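Local coordinates for Thiol:disulfide interchange protein (Klebsiella pneumoniae, PDB 6DXN) that probably acts as a periplasmic thiol-disulfide oxidoreductase of the DsbA type, exchanging disulfides with other proteins through a CxxC redox centre, at residues L25-S30 with M57-Y62; F31-C36 with G151-Y156; T47-R52 with E178-L183; H63-G68 with R139-V144; L74-A79 with A135-Q140. One frame throughout, in Å; residues are numbered along the deposited sequence. Where two conformers were deposited one is given.

Interaction 1: residues L25-S30 with M57-Y62; sequences LVEFFS and MKLEKY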
# COMPACT_ATOMS: atom_id res chain seq x y z
N LEU A 25 -1.05 -10.49 1.89
CA LEU A 25 -1.21 -9.59 0.76
C LEU A 25 -0.74 -8.18 1.16
O LEU A 25 -1.27 -7.58 2.11
CB LEU A 25 -2.68 -9.57 0.34
CG LEU A 25 -3.01 -8.67 -0.85
CD1 LEU A 25 -2.35 -9.19 -2.12
CD2 LEU A 25 -4.52 -8.55 -1.04
N VAL A 26 0.26 -7.68 0.43
CA VAL A 26 0.80 -6.37 0.72
C VAL A 26 1.09 -5.65 -0.60
O VAL A 26 1.53 -6.27 -1.59
CB VAL A 26 2.05 -6.46 1.64
CG1 VAL A 26 3.19 -7.23 1.00
CG2 VAL A 26 2.53 -5.09 2.09
N GLU A 27 0.76 -4.35 -0.61
CA GLU A 27 1.01 -3.42 -1.70
C GLU A 27 2.00 -2.39 -1.18
O GLU A 27 1.67 -1.62 -0.28
CB GLU A 27 -0.30 -2.75 -2.17
CG GLU A 27 -0.10 -1.59 -3.15
CD GLU A 27 -1.38 -0.82 -3.47
OE1 GLU A 27 -2.40 -1.06 -2.80
OE2 GLU A 27 -1.35 0.01 -4.40
N PHE A 28 3.22 -2.40 -1.73
CA PHE A 28 4.19 -1.39 -1.36
C PHE A 28 3.86 -0.15 -2.20
O PHE A 28 3.62 -0.25 -3.39
CB PHE A 28 5.62 -1.90 -1.54
CG PHE A 28 6.03 -2.99 -0.56
CD1 PHE A 28 6.45 -2.67 0.72
CD2 PHE A 28 6.04 -4.32 -0.94
CE1 PHE A 28 6.84 -3.66 1.61
CE2 PHE A 28 6.43 -5.31 -0.06
CZ PHE A 28 6.83 -4.98 1.22
N PHE A 29 3.80 1.01 -1.54
CA PHE A 29 3.43 2.20 -2.26
C PHE A 29 4.15 3.42 -1.68
O PHE A 29 4.80 3.36 -0.64
CB PHE A 29 1.91 2.40 -2.16
CG PHE A 29 1.44 2.99 -0.86
CD1 PHE A 29 1.33 2.21 0.29
CD2 PHE A 29 1.13 4.34 -0.77
CE1 PHE A 29 0.91 2.77 1.48
CE2 PHE A 29 0.70 4.90 0.42
CZ PHE A 29 0.59 4.11 1.55
N SER A 30 4.02 4.54 -2.40
CA SER A 30 4.57 5.80 -2.00
C SER A 30 3.53 6.88 -2.31
O SER A 30 2.94 6.88 -3.40
CB SER A 30 5.88 6.08 -2.68
OG SER A 30 6.33 7.38 -2.37
N MSE A 57 -8.93 -11.32 6.10
CA MSE A 57 -7.78 -10.96 5.29
C MSE A 57 -7.99 -9.64 4.62
O MSE A 57 -9.00 -9.42 3.95
CB MSE A 57 -7.59 -12.04 4.25
CG MSE A 57 -7.58 -11.44 2.86
SE MSE A 57 -6.48 -12.65 1.79
CE MSE A 57 -4.86 -11.55 1.81
N LYS A 58 -7.01 -8.74 4.79
CA LYS A 58 -7.08 -7.41 4.23
C LYS A 58 -5.90 -7.18 3.28
O LYS A 58 -4.91 -7.93 3.27
CB LYS A 58 -6.94 -6.31 5.28
CG LYS A 58 -7.79 -6.45 6.54
CD LYS A 58 -7.89 -5.15 7.34
CE LYS A 58 -6.58 -4.39 7.48
NZ LYS A 58 -5.50 -5.21 8.08
N LEU A 59 -6.03 -6.13 2.48
CA LEU A 59 -4.97 -5.64 1.67
C LEU A 59 -4.13 -4.77 2.60
O LEU A 59 -4.62 -3.75 3.10
CB LEU A 59 -5.55 -4.82 0.51
CG LEU A 59 -4.53 -4.00 -0.29
CD1 LEU A 59 -3.51 -4.91 -0.97
CD2 LEU A 59 -5.22 -3.12 -1.32
N GLU A 60 -2.90 -5.20 2.90
CA GLU A 60 -2.04 -4.39 3.74
C GLU A 60 -1.25 -3.43 2.84
O GLU A 60 -0.71 -3.82 1.81
CB GLU A 60 -1.14 -5.26 4.62
CG GLU A 60 -1.89 -5.90 5.77
CD GLU A 60 -1.02 -6.58 6.82
OE1 GLU A 60 0.15 -6.86 6.52
OE2 GLU A 60 -1.51 -6.80 7.95
N LYS A 61 -1.23 -2.16 3.23
CA LYS A 61 -0.51 -1.18 2.46
C LYS A 61 0.68 -0.72 3.30
O LYS A 61 0.51 -0.21 4.40
CB LYS A 61 -1.44 -0.05 2.00
CG LYS A 61 -2.51 -0.49 1.02
CD LYS A 61 -3.17 0.62 0.26
CE LYS A 61 -2.23 1.32 -0.69
NZ LYS A 61 -2.95 2.31 -1.52
N TYR A 62 1.88 -0.95 2.76
CA TYR A 62 3.13 -0.59 3.39
C TYR A 62 3.76 0.58 2.62
O TYR A 62 4.04 0.47 1.43
CB TYR A 62 4.01 -1.83 3.48
CG TYR A 62 3.65 -2.80 4.58
CD1 TYR A 62 2.41 -2.80 5.19
CD2 TYR A 62 4.52 -3.82 4.91
CE1 TYR A 62 2.09 -3.71 6.19
CE2 TYR A 62 4.22 -4.74 5.90
CZ TYR A 62 2.99 -4.69 6.54
OH TYR A 62 2.72 -5.62 7.51
O HOH W 1 -2.17 -9.06 4.18
O HOH W 2 -1.03 2.83 -4.00
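Leu25 opens the parallel pairing with strand 60-62: its O accepts from Glu60 N at 3.0 Å. Its CD2 meets Leu59 CD1. Water 1 joins Leu25 N to Lys58 O. Val26 lays CG2 over one face of the Tyr62 ring, 3.8 Å from the ring centroid. CG2 reaches this face because it stands anti to the backbone N. Glu27 N donates to Glu60 O, and Glu27 O accepts from Tyr62 N. On the other face of the sheet, the Glu27 side chain runs beside that of Lys61, both pointing the same way. Their salt bridge is long, 3.6 Å from Glu27 OE1 to Lys61 NZ, and water 2 links Glu27 OE2 to the same NZ. Phe28 brings CD1 within 3.8 Å of Tyr62 CB. Phe29 N donates to Tyr62 O at 3.0 Å. Lys61 CE lies over one face of the Phe29 ring, and NZ makes a cation-pi contact 4.6 Å from its centroid. Asp46 and Glu91 form further salt bridges with Lys61 NZ. The charge of Lys61, buried in this thioredoxin-like sheet, is thus probably stabilised by carboxylates, a water and the Phe29 ring face.

Interaction 2: residues F31-C36 with G151-Y156; sequences FYCGPC and GTPSFY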
# COMPACT_ATOMS: atom_id res chain seq x y z
N PHE A 31 3.31 7.78 -1.36
CA PHE A 31 2.37 8.84 -1.59
C PHE A 31 2.87 9.78 -2.70
O PHE A 31 2.11 10.60 -3.15
CB PHE A 31 2.06 9.60 -0.31
CG PHE A 31 1.12 8.91 0.65
CD1 PHE A 31 -0.24 8.87 0.38
CD2 PHE A 31 1.59 8.33 1.82
CE1 PHE A 31 -1.11 8.25 1.26
CE2 PHE A 31 0.71 7.72 2.70
CZ PHE A 31 -0.63 7.66 2.42
N TYR A 32 4.15 9.66 -3.08
CA TYR A 32 4.77 10.49 -4.16
C TYR A 32 4.56 9.86 -5.55
O TYR A 32 4.74 10.54 -6.57
CB TYR A 32 6.29 10.57 -4.02
CG TYR A 32 6.88 11.46 -2.95
CD1 TYR A 32 7.11 10.98 -1.67
CD2 TYR A 32 7.29 12.75 -3.25
CE1 TYR A 32 7.69 11.78 -0.70
CE2 TYR A 32 7.86 13.56 -2.28
CZ TYR A 32 8.07 13.07 -1.00
OH TYR A 32 8.63 13.87 -0.04
N CYS A 33 4.23 8.57 -5.57
CA CYS A 33 4.10 7.78 -6.81
C CYS A 33 2.74 8.00 -7.49
O CYS A 33 1.70 7.73 -6.91
CB CYS A 33 4.30 6.30 -6.46
SG CYS A 33 4.31 5.19 -7.89
N GLY A 34 2.78 8.48 -8.74
CA GLY A 34 1.56 8.75 -9.52
C GLY A 34 0.67 7.51 -9.64
O GLY A 34 -0.50 7.54 -9.28
N PRO A 35 1.20 6.39 -10.18
CA PRO A 35 0.43 5.15 -10.30
C PRO A 35 -0.09 4.65 -8.94
O PRO A 35 -1.14 4.02 -8.89
CB PRO A 35 1.44 4.16 -10.91
CG PRO A 35 2.41 5.05 -11.65
CD PRO A 35 2.54 6.28 -10.77
N CYS A 36 0.63 4.96 -7.86
CA CYS A 36 0.17 4.56 -6.53
C CYS A 36 -1.14 5.30 -6.22
O CYS A 36 -2.04 4.75 -5.64
CB CYS A 36 1.20 4.85 -5.43
SG CYS A 36 2.57 3.66 -5.41
N GLY A 151 10.07 -0.95 -6.77
CA GLY A 151 9.10 -0.13 -7.49
C GLY A 151 7.76 -0.08 -6.77
O GLY A 151 7.49 -0.91 -5.89
N THR A 152 6.94 0.90 -7.14
CA THR A 152 5.61 1.08 -6.55
C THR A 152 4.62 1.52 -7.63
O THR A 152 5.00 2.23 -8.56
CB THR A 152 5.65 2.09 -5.39
OG1 THR A 152 6.22 3.31 -5.84
CG2 THR A 152 6.44 1.60 -4.19
N PRO A 153 3.36 1.08 -7.52
CA PRO A 153 2.88 0.20 -6.46
C PRO A 153 3.31 -1.24 -6.76
O PRO A 153 3.32 -1.66 -7.92
CB PRO A 153 1.37 0.38 -6.46
CG PRO A 153 1.06 0.69 -7.91
CD PRO A 153 2.25 1.49 -8.38
N SER A 154 3.68 -1.98 -5.71
CA SER A 154 4.17 -3.34 -5.88
C SER A 154 3.37 -4.29 -4.99
O SER A 154 3.34 -4.13 -3.78
CB SER A 154 5.65 -3.38 -5.60
OG SER A 154 6.25 -4.57 -6.08
N PHE A 155 2.71 -5.28 -5.61
CA PHE A 155 1.90 -6.26 -4.86
C PHE A 155 2.66 -7.58 -4.70
O PHE A 155 3.28 -8.07 -5.65
CB PHE A 155 0.57 -6.51 -5.58
CG PHE A 155 -0.34 -5.31 -5.69
CD1 PHE A 155 -0.05 -4.29 -6.58
CD2 PHE A 155 -1.49 -5.22 -4.94
CE1 PHE A 155 -0.88 -3.19 -6.69
CE2 PHE A 155 -2.33 -4.12 -5.06
CZ PHE A 155 -2.03 -3.11 -5.94
N TYR A 156 2.62 -8.12 -3.47
CA TYR A 156 3.23 -9.40 -3.09
C TYR A 156 2.19 -10.28 -2.40
O TYR A 156 1.53 -9.84 -1.46
CB TYR A 156 4.44 -9.20 -2.17
CG TYR A 156 5.63 -8.55 -2.83
CD1 TYR A 156 5.66 -7.18 -3.04
CD2 TYR A 156 6.73 -9.29 -3.22
CE1 TYR A 156 6.74 -6.56 -3.63
CE2 TYR A 156 7.83 -8.69 -3.82
CZ TYR A 156 7.83 -7.32 -4.03
OH TYR A 156 8.89 -6.70 -4.62
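Cys36 SG packs against Thr152 and Pro153 in the close part of this contact. It lies 3.4 Å from Pro153 N and 3.5 Å from Thr152 CB. The proline ring adds its CB, 3.6 Å from the same sulfur. With SG anti to the carbonyl carbon of Cys36 (chi1 -76°), the sulfur is set against these two residues. Phe29 and Phe95 also touch the Cys36 side chain. Cys33 lies just before the helix, at its N-cap position, with SG 3.1 Å from Thr152 O. The same SG accepts a weak bond from Cys36 N, 3.7 Å long. The two cysteines are not joined: no disulfide is present in this structure. The outer side is looser. There Pro35, exposed on the surface, brings CB to 3.8 Å from Pro153 CD. The peptide before Pro153 is cis, and strand 154-156 follows directly, next to strand 25-29 in the sheet. A CxxC at the start of a helix, faced by a loop with a cis-proline, is the classic active-site arrangement of the thioredoxin fold. The residues here are consistent with the redox centre of a DsbA protein.

Interaction 3: residues T47-R52 with E178-L183; sequences TAIRKR and EDMANL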
# COMPACT_ATOMS: atom_id res chain seq x y z
N THR A 47 -9.80 -0.91 -4.20
CA THR A 47 -11.19 -1.29 -3.82
C THR A 47 -11.57 -2.62 -4.49
O THR A 47 -12.18 -3.51 -3.87
CB THR A 47 -12.18 -0.17 -4.17
OG1 THR A 47 -11.84 0.98 -3.40
CG2 THR A 47 -13.63 -0.53 -3.87
N ALA A 48 -11.18 -2.77 -5.76
CA ALA A 48 -11.48 -3.98 -6.53
C ALA A 48 -10.98 -5.22 -5.78
O ALA A 48 -11.72 -6.19 -5.54
CB ALA A 48 -10.87 -3.87 -7.91
N ILE A 49 -9.70 -5.18 -5.39
CA ILE A 49 -9.07 -6.27 -4.64
C ILE A 49 -9.82 -6.53 -3.32
O ILE A 49 -10.15 -7.69 -3.02
CB ILE A 49 -7.57 -5.96 -4.41
CG1 ILE A 49 -6.80 -5.93 -5.73
CG2 ILE A 49 -6.95 -6.94 -3.43
CD1 ILE A 49 -5.38 -5.42 -5.62
N ARG A 50 -10.10 -5.48 -2.54
CA ARG A 50 -10.74 -5.63 -1.20
C ARG A 50 -12.14 -6.24 -1.30
O ARG A 50 -12.53 -7.07 -0.48
CB ARG A 50 -10.92 -4.29 -0.47
CG ARG A 50 -9.62 -3.66 0.01
CD ARG A 50 -9.95 -2.48 0.89
NE ARG A 50 -8.77 -1.72 1.19
CZ ARG A 50 -8.38 -0.63 0.52
NH1 ARG A 50 -9.11 -0.17 -0.48
NH2 ARG A 50 -7.26 -0.03 0.85
N LYS A 51 -12.88 -5.78 -2.31
CA LYS A 51 -14.24 -6.22 -2.59
C LYS A 51 -14.30 -7.74 -2.79
O LYS A 51 -15.34 -8.35 -2.55
CB LYS A 51 -14.71 -5.48 -3.84
CG LYS A 51 -16.14 -5.73 -4.29
CD LYS A 51 -16.52 -4.88 -5.50
CE LYS A 51 -16.31 -3.40 -5.25
NZ LYS A 51 -16.72 -2.59 -6.42
N ARG A 52 -13.16 -8.34 -3.17
CA ARG A 52 -13.09 -9.78 -3.52
C ARG A 52 -12.39 -10.63 -2.45
O ARG A 52 -12.36 -11.86 -2.58
CB ARG A 52 -12.31 -9.94 -4.82
CG ARG A 52 -12.87 -9.14 -5.99
CD ARG A 52 -14.12 -9.74 -6.60
NE ARG A 52 -13.83 -11.02 -7.24
CZ ARG A 52 -13.25 -11.15 -8.43
NH1 ARG A 52 -12.84 -10.08 -9.09
NH2 ARG A 52 -13.07 -12.35 -8.95
N GLU A 178 -10.34 -5.31 -12.29
CA GLU A 178 -10.99 -6.61 -12.08
C GLU A 178 -9.97 -7.74 -12.31
O GLU A 178 -9.95 -8.70 -11.55
CB GLU A 178 -12.18 -6.80 -13.01
CG GLU A 178 -12.98 -8.07 -12.71
CD GLU A 178 -14.09 -8.40 -13.70
OE1 GLU A 178 -13.88 -8.19 -14.92
OE2 GLU A 178 -15.17 -8.86 -13.26
N ASP A 179 -9.12 -7.58 -13.33
CA ASP A 179 -8.12 -8.58 -13.73
C ASP A 179 -7.05 -8.70 -12.63
O ASP A 179 -6.52 -9.79 -12.37
CB ASP A 179 -7.51 -8.23 -15.09
CG ASP A 179 -6.93 -9.41 -15.87
OD1 ASP A 179 -7.38 -10.54 -15.61
OD2 ASP A 179 -6.06 -9.19 -16.75
N MSE A 180 -6.74 -7.57 -11.99
CA MSE A 180 -5.76 -7.54 -10.93
C MSE A 180 -6.28 -8.29 -9.73
O MSE A 180 -5.56 -9.10 -9.14
CB MSE A 180 -5.40 -6.10 -10.57
CG MSE A 180 -4.69 -6.03 -9.23
SE MSE A 180 -2.87 -6.74 -9.35
CE MSE A 180 -1.98 -5.07 -9.96
N ALA A 181 -7.55 -8.04 -9.37
CA ALA A 181 -8.18 -8.72 -8.23
C ALA A 181 -8.28 -10.22 -8.52
O ALA A 181 -8.13 -11.04 -7.62
CB ALA A 181 -9.54 -8.13 -7.95
N ASN A 182 -8.56 -10.56 -9.78
CA ASN A 182 -8.65 -11.97 -10.21
C ASN A 182 -7.28 -12.64 -10.03
O ASN A 182 -7.19 -13.72 -9.44
CB ASN A 182 -9.18 -12.09 -11.63
CG ASN A 182 -10.68 -11.86 -11.73
OD1 ASN A 182 -11.40 -11.98 -10.75
ND2 ASN A 182 -11.15 -11.57 -12.93
N LEU A 183 -6.22 -11.98 -10.52
CA LEU A 183 -4.84 -12.49 -10.40
C LEU A 183 -4.46 -12.64 -8.92
O LEU A 183 -3.88 -13.66 -8.53
CB LEU A 183 -3.86 -11.56 -11.11
CG LEU A 183 -2.37 -11.87 -10.91
CD1 LEU A 183 -2.04 -13.29 -11.35
CD2 LEU A 183 -1.50 -10.88 -11.65
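Arg52 and Asn182 meet with their flat groups almost perpendicular, the guanidinium and amide planes 82° apart. Asn182 OD1 comes to the edge of the guanidinium, near its plane, and faces both terminal nitrogens. The bond from Arg52 NH2 to OD1 is very short at 2.5 Å, so its exact length is doubtful. The bond from Arg52 NH1 to OD1 is weak, 2.9 Å long with an angle of 126° at the hydrogen. The arginine chain is bent at chi2 and chi3, and its CG passes 4.0 Å from Ala181 CB. Next to this polar pair the helices come close. Ala181 points its CB at helix 47-52, 3.8 Å from both Ile49 CA and Ala48 O. The small side chain lets the CA atoms of Ile49 and Ala181 approach to 4.4 Å. Ile49 turns its side chain across that of Met180, a selenomethionine, with CD1 3.7 Å from Met180 CG. Phe155 of strand 154-157 touches both of these side chains. The short helical segments run at 45° to each other, their axes 8.3 Å apart at closest approach. Here helix 45-52 packs against helix 173-188 beside the thioredoxin-like sheet. Glu178 OE2 lies 4.9 Å from Arg52 NH1, where the opposite charges may attract weakly. One amide oxygen serves two guanidinium nitrogens, through one weak bond and one of doubtful length, so the close packing of Ala181 is the surer part of the contact.

Interaction 4: residues H63-G68 with R139-V144; sequences HVSQMG and RQDNLV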
# COMPACT_ATOMS: atom_id res chain seq x y z
N HIS A 63 3.98 1.69 3.33
CA HIS A 63 4.56 2.88 2.73
C HIS A 63 6.09 2.73 2.65
O HIS A 63 6.70 2.21 3.55
CB HIS A 63 4.10 4.13 3.48
CG HIS A 63 4.42 5.37 2.71
ND1 HIS A 63 5.47 6.19 3.05
CD2 HIS A 63 3.90 5.86 1.57
CE1 HIS A 63 5.55 7.16 2.17
NE2 HIS A 63 4.61 6.97 1.24
N VAL A 64 6.68 3.21 1.54
CA VAL A 64 8.15 3.14 1.27
C VAL A 64 8.83 4.41 1.79
O VAL A 64 8.73 5.48 1.18
CB VAL A 64 8.41 2.93 -0.23
CG1 VAL A 64 9.89 3.00 -0.59
CG2 VAL A 64 7.80 1.62 -0.74
N SER A 65 9.57 4.27 2.90
CA SER A 65 10.25 5.39 3.59
C SER A 65 11.44 5.95 2.79
O SER A 65 11.72 7.15 2.89
CB SER A 65 10.73 4.98 4.96
OG SER A 65 9.65 4.77 5.85
N GLN A 66 12.11 5.09 2.03
CA GLN A 66 13.33 5.48 1.30
C GLN A 66 13.01 6.29 0.04
O GLN A 66 13.92 6.60 -0.73
CB GLN A 66 14.16 4.23 0.99
CG GLN A 66 13.51 3.29 -0.03
CD GLN A 66 14.30 2.02 -0.22
OE1 GLN A 66 15.15 1.66 0.59
NE2 GLN A 66 14.00 1.32 -1.31
N MSE A 67 11.74 6.64 -0.18
CA MSE A 67 11.38 7.44 -1.36
C MSE A 67 11.01 8.86 -0.97
O MSE A 67 10.13 9.07 -0.14
CB MSE A 67 10.22 6.80 -2.14
CG MSE A 67 10.66 5.56 -2.94
SE MSE A 67 9.11 4.70 -3.83
CE MSE A 67 8.57 6.18 -5.01
N GLY A 68 11.72 9.83 -1.56
CA GLY A 68 11.47 11.28 -1.36
C GLY A 68 11.85 11.81 0.02
O GLY A 68 12.06 11.05 0.97
N ARG A 139 8.09 -2.41 10.81
CA ARG A 139 7.61 -3.52 9.96
C ARG A 139 7.66 -3.11 8.48
O ARG A 139 8.13 -3.87 7.62
CB ARG A 139 6.18 -3.90 10.36
CG ARG A 139 5.49 -4.94 9.49
CD ARG A 139 6.09 -6.33 9.57
NE ARG A 139 5.25 -7.35 8.95
CZ ARG A 139 5.54 -8.65 8.92
NH1 ARG A 139 6.67 -9.09 9.45
NH2 ARG A 139 4.70 -9.51 8.36
N GLN A 140 7.12 -1.92 8.20
CA GLN A 140 7.07 -1.36 6.85
C GLN A 140 8.48 -1.24 6.25
O GLN A 140 8.72 -1.71 5.14
CB GLN A 140 6.31 -0.03 6.88
CG GLN A 140 4.80 -0.21 6.95
CD GLN A 140 4.06 1.07 7.28
OE1 GLN A 140 3.39 1.66 6.43
NE2 GLN A 140 4.22 1.54 8.50
N ASP A 141 9.41 -0.62 6.99
CA ASP A 141 10.79 -0.42 6.54
C ASP A 141 11.54 -1.76 6.38
O ASP A 141 12.27 -1.97 5.41
CB ASP A 141 11.56 0.50 7.50
CG ASP A 141 11.03 1.93 7.58
OD1 ASP A 141 10.35 2.37 6.62
OD2 ASP A 141 11.29 2.58 8.62
N ASN A 142 11.34 -2.66 7.34
CA ASN A 142 12.03 -3.95 7.34
C ASN A 142 11.63 -4.80 6.12
O ASN A 142 12.48 -5.45 5.51
CB ASN A 142 11.74 -4.73 8.62
CG ASN A 142 12.56 -6.00 8.72
OD1 ASN A 142 13.76 -6.00 8.45
ND2 ASN A 142 11.92 -7.09 9.12
N LEU A 143 10.34 -4.80 5.78
CA LEU A 143 9.86 -5.64 4.66
C LEU A 143 10.27 -5.05 3.30
O LEU A 143 10.48 -5.81 2.35
CB LEU A 143 8.35 -5.86 4.78
CG LEU A 143 7.95 -7.13 5.54
CD1 LEU A 143 8.71 -7.29 6.84
CD2 LEU A 143 6.46 -7.16 5.80
N VAL A 144 10.39 -3.72 3.20
CA VAL A 144 10.84 -3.13 1.94
C VAL A 144 12.24 -3.68 1.63
O VAL A 144 12.56 -3.97 0.47
CB VAL A 144 10.80 -1.59 1.97
CG1 VAL A 144 11.64 -0.96 0.87
CG2 VAL A 144 9.37 -1.07 1.92
O HOH W 3 9.21 1.70 4.22
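Gln140 reaches from helix 139-144 to His63 with an extended side chain. Its CB lies 4.0 Å from His63 O. CG is anti to the carbonyl carbon of Gln140 (chi1 -78°) and comes 4.2 Å from His63 N. CD follows at 4.0 Å from that nitrogen. OE1 then accepts from His63 N at 3.2 Å, in an almost straight bond of 174° at the hydrogen. The other tip atom, NE2, turns back to Leu136 O of its own helix. The contact ties the end of strand 60-63 and the loop after it to helix 131-146, the long helix that leads from the helical insertion of DsbA proteins back to the thioredoxin fold. Val64 begins a type I beta turn that runs to Met67. Beside it, Ser65 OG donates to Asp141 OD1 at 2.6 Å, using the syn lone pair of the carboxylate. Thr75 also bonds to Ser65 OG. Water 3 bridges the same region: it donates to His63 O and Asp141 OD1 and accepts from Ser65 N. Apolar contacts are lighter. Val64 CG2 meets Val144 CG2 at 4.1 Å, the two side chains crossing at about a right angle. Gln66 NE2 lies 3.9 Å from Val144 CG1.

Interaction 5: residues L74-A79 with A135-Q140; sequences LTEAWA and ALIARQ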
# COMPACT_ATOMS: atom_id res chain seq x y z
N LEU A 74 5.90 10.28 6.25
CA LEU A 74 4.74 9.67 5.63
C LEU A 74 4.53 8.22 6.12
O LEU A 74 3.40 7.83 6.33
CB LEU A 74 4.91 9.71 4.11
CG LEU A 74 4.79 11.10 3.47
CD1 LEU A 74 5.32 11.10 2.05
CD2 LEU A 74 3.36 11.62 3.53
N THR A 75 5.61 7.45 6.29
CA THR A 75 5.48 6.07 6.80
C THR A 75 4.94 6.13 8.23
O THR A 75 4.19 5.28 8.66
CB THR A 75 6.80 5.29 6.70
OG1 THR A 75 7.21 5.29 5.34
CG2 THR A 75 6.70 3.86 7.18
N GLU A 76 5.31 7.20 8.94
CA GLU A 76 4.86 7.43 10.28
C GLU A 76 3.39 7.86 10.25
O GLU A 76 2.58 7.37 11.04
CB GLU A 76 5.73 8.48 10.96
CG GLU A 76 5.30 8.82 12.37
CD GLU A 76 6.19 9.86 13.02
OE1 GLU A 76 6.32 10.96 12.46
OE2 GLU A 76 6.76 9.55 14.08
N ALA A 77 3.06 8.77 9.32
CA ALA A 77 1.69 9.26 9.22
C ALA A 77 0.73 8.12 8.86
O ALA A 77 -0.39 8.05 9.38
CB ALA A 77 1.63 10.38 8.21
N TRP A 78 1.20 7.19 8.01
CA TRP A 78 0.33 6.07 7.60
C TRP A 78 0.08 5.14 8.81
O TRP A 78 -1.04 4.66 9.03
CB TRP A 78 0.95 5.38 6.38
CG TRP A 78 0.07 4.36 5.70
CD1 TRP A 78 0.38 3.06 5.46
CD2 TRP A 78 -1.27 4.55 5.21
NE1 TRP A 78 -0.65 2.43 4.83
CE2 TRP A 78 -1.68 3.32 4.66
CE3 TRP A 78 -2.15 5.64 5.15
CZ2 TRP A 78 -2.94 3.14 4.08
CZ3 TRP A 78 -3.40 5.46 4.60
CH2 TRP A 78 -3.78 4.22 4.07
N ALA A 79 1.14 4.92 9.60
CA ALA A 79 1.08 4.07 10.79
C ALA A 79 0.11 4.67 11.81
O ALA A 79 -0.72 3.95 12.39
CB ALA A 79 2.46 3.89 11.36
N ALA A 135 6.04 -0.02 16.02
CA ALA A 135 6.22 -1.39 15.55
C ALA A 135 5.83 -1.50 14.07
O ALA A 135 6.48 -2.22 13.32
CB ALA A 135 5.41 -2.34 16.41
N LEU A 136 4.77 -0.77 13.67
CA LEU A 136 4.27 -0.82 12.30
C LEU A 136 5.23 -0.07 11.36
O LEU A 136 5.44 -0.48 10.24
CB LEU A 136 2.86 -0.23 12.26
CG LEU A 136 2.10 -0.37 10.95
CD1 LEU A 136 2.00 -1.83 10.52
CD2 LEU A 136 0.71 0.23 11.06
N ILE A 137 5.81 1.03 11.85
CA ILE A 137 6.79 1.81 11.08
C ILE A 137 8.00 0.90 10.79
O ILE A 137 8.51 0.87 9.68
CB ILE A 137 7.19 3.09 11.84
CG1 ILE A 137 6.01 4.06 11.97
CG2 ILE A 137 8.39 3.77 11.19
CD1 ILE A 137 6.24 5.18 12.96
N ALA A 138 8.46 0.15 11.81
CA ALA A 138 9.63 -0.70 11.63
C ALA A 138 9.31 -1.87 10.69
O ALA A 138 10.14 -2.25 9.86
CB ALA A 138 10.15 -1.17 12.97
N ARG A 139 8.09 -2.41 10.81
CA ARG A 139 7.61 -3.52 9.96
C ARG A 139 7.66 -3.11 8.48
O ARG A 139 8.13 -3.87 7.62
CB ARG A 139 6.18 -3.90 10.36
CG ARG A 139 5.49 -4.94 9.49
CD ARG A 139 6.09 -6.33 9.57
NE ARG A 139 5.25 -7.35 8.95
CZ ARG A 139 5.54 -8.65 8.92
NH1 ARG A 139 6.67 -9.09 9.45
NH2 ARG A 139 4.70 -9.51 8.36
N GLN A 140 7.12 -1.92 8.20
CA GLN A 140 7.07 -1.36 6.85
C GLN A 140 8.48 -1.24 6.25
O GLN A 140 8.72 -1.71 5.14
CB GLN A 140 6.31 -0.03 6.88
CG GLN A 140 4.80 -0.21 6.95
CD GLN A 140 4.06 1.07 7.28
OE1 GLN A 140 3.39 1.66 6.43
NE2 GLN A 140 4.22 1.54 8.50
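Ala79 meets Leu136 and Ile137 where helix 71-83 of the DsbA helical insertion packs on helix 131-146, which leads back to the thioredoxin fold. The short helical segments cross at 128°, with axes 9.0 Å apart at closest approach. Ala79 points CB at the other helix. Ala79 CB lies 3.6 Å from Ile137 CG1 and 4.1 Å from Leu136 CD2. CG1 of Ile137, anti to the carbonyl carbon (chi1 -66°), is thereby brought to this methyl. The CD1 beyond it sits against the backbone of Glu76, 3.8 Å from CA, and also touches CG of that residue. The Glu76 side chain continues past CD1, and its OE1 bonds to Gln128. Thr75 and Gln140 come tip to tip. Thr75 CG2 lies 3.6 Å from Gln140 NE2 and packs against the amide carbon as well. The threonine hydroxyl is held elsewhere, by Ser65, His63 and Gly71. The amide of Gln140 is fixed from within its own helix: NE2 stands above the carbonyl plane of Leu136, while Gln140 N reaches the same oxygen from the opposite face. Trp78 crosses Gln140 at about a right angle, and its NE1 bonds to Lys61 O of the sheet. At the edge of the indole, close to the ring plane, Gln140 OE1 lies 3.5 Å from Trp78 CD1.

From the N terminus, strand 25-29 enters interaction 1, which closes a short loop by pairing it with strand 60-63 of the sheet. Residues 31-36 follow and pair only later, with 151-156, so interaction 2 crosses interaction 1. It sets the start of the CxxC helix against the cis-proline loop. Interaction 3 packs helix 45-52 on helix 173-188, closes last and crosses both. Interactions 4 and 5 begin after interaction 1 is complete. Both close on helix 131-146, share Arg139 and Gln140, and lie within the larger loops of interactions 2 and 3. They tie in the helical insertion, on the opposite side of the chain's centre from interaction 3. The centres of interactions 3 and 4 are about 24 Å apart.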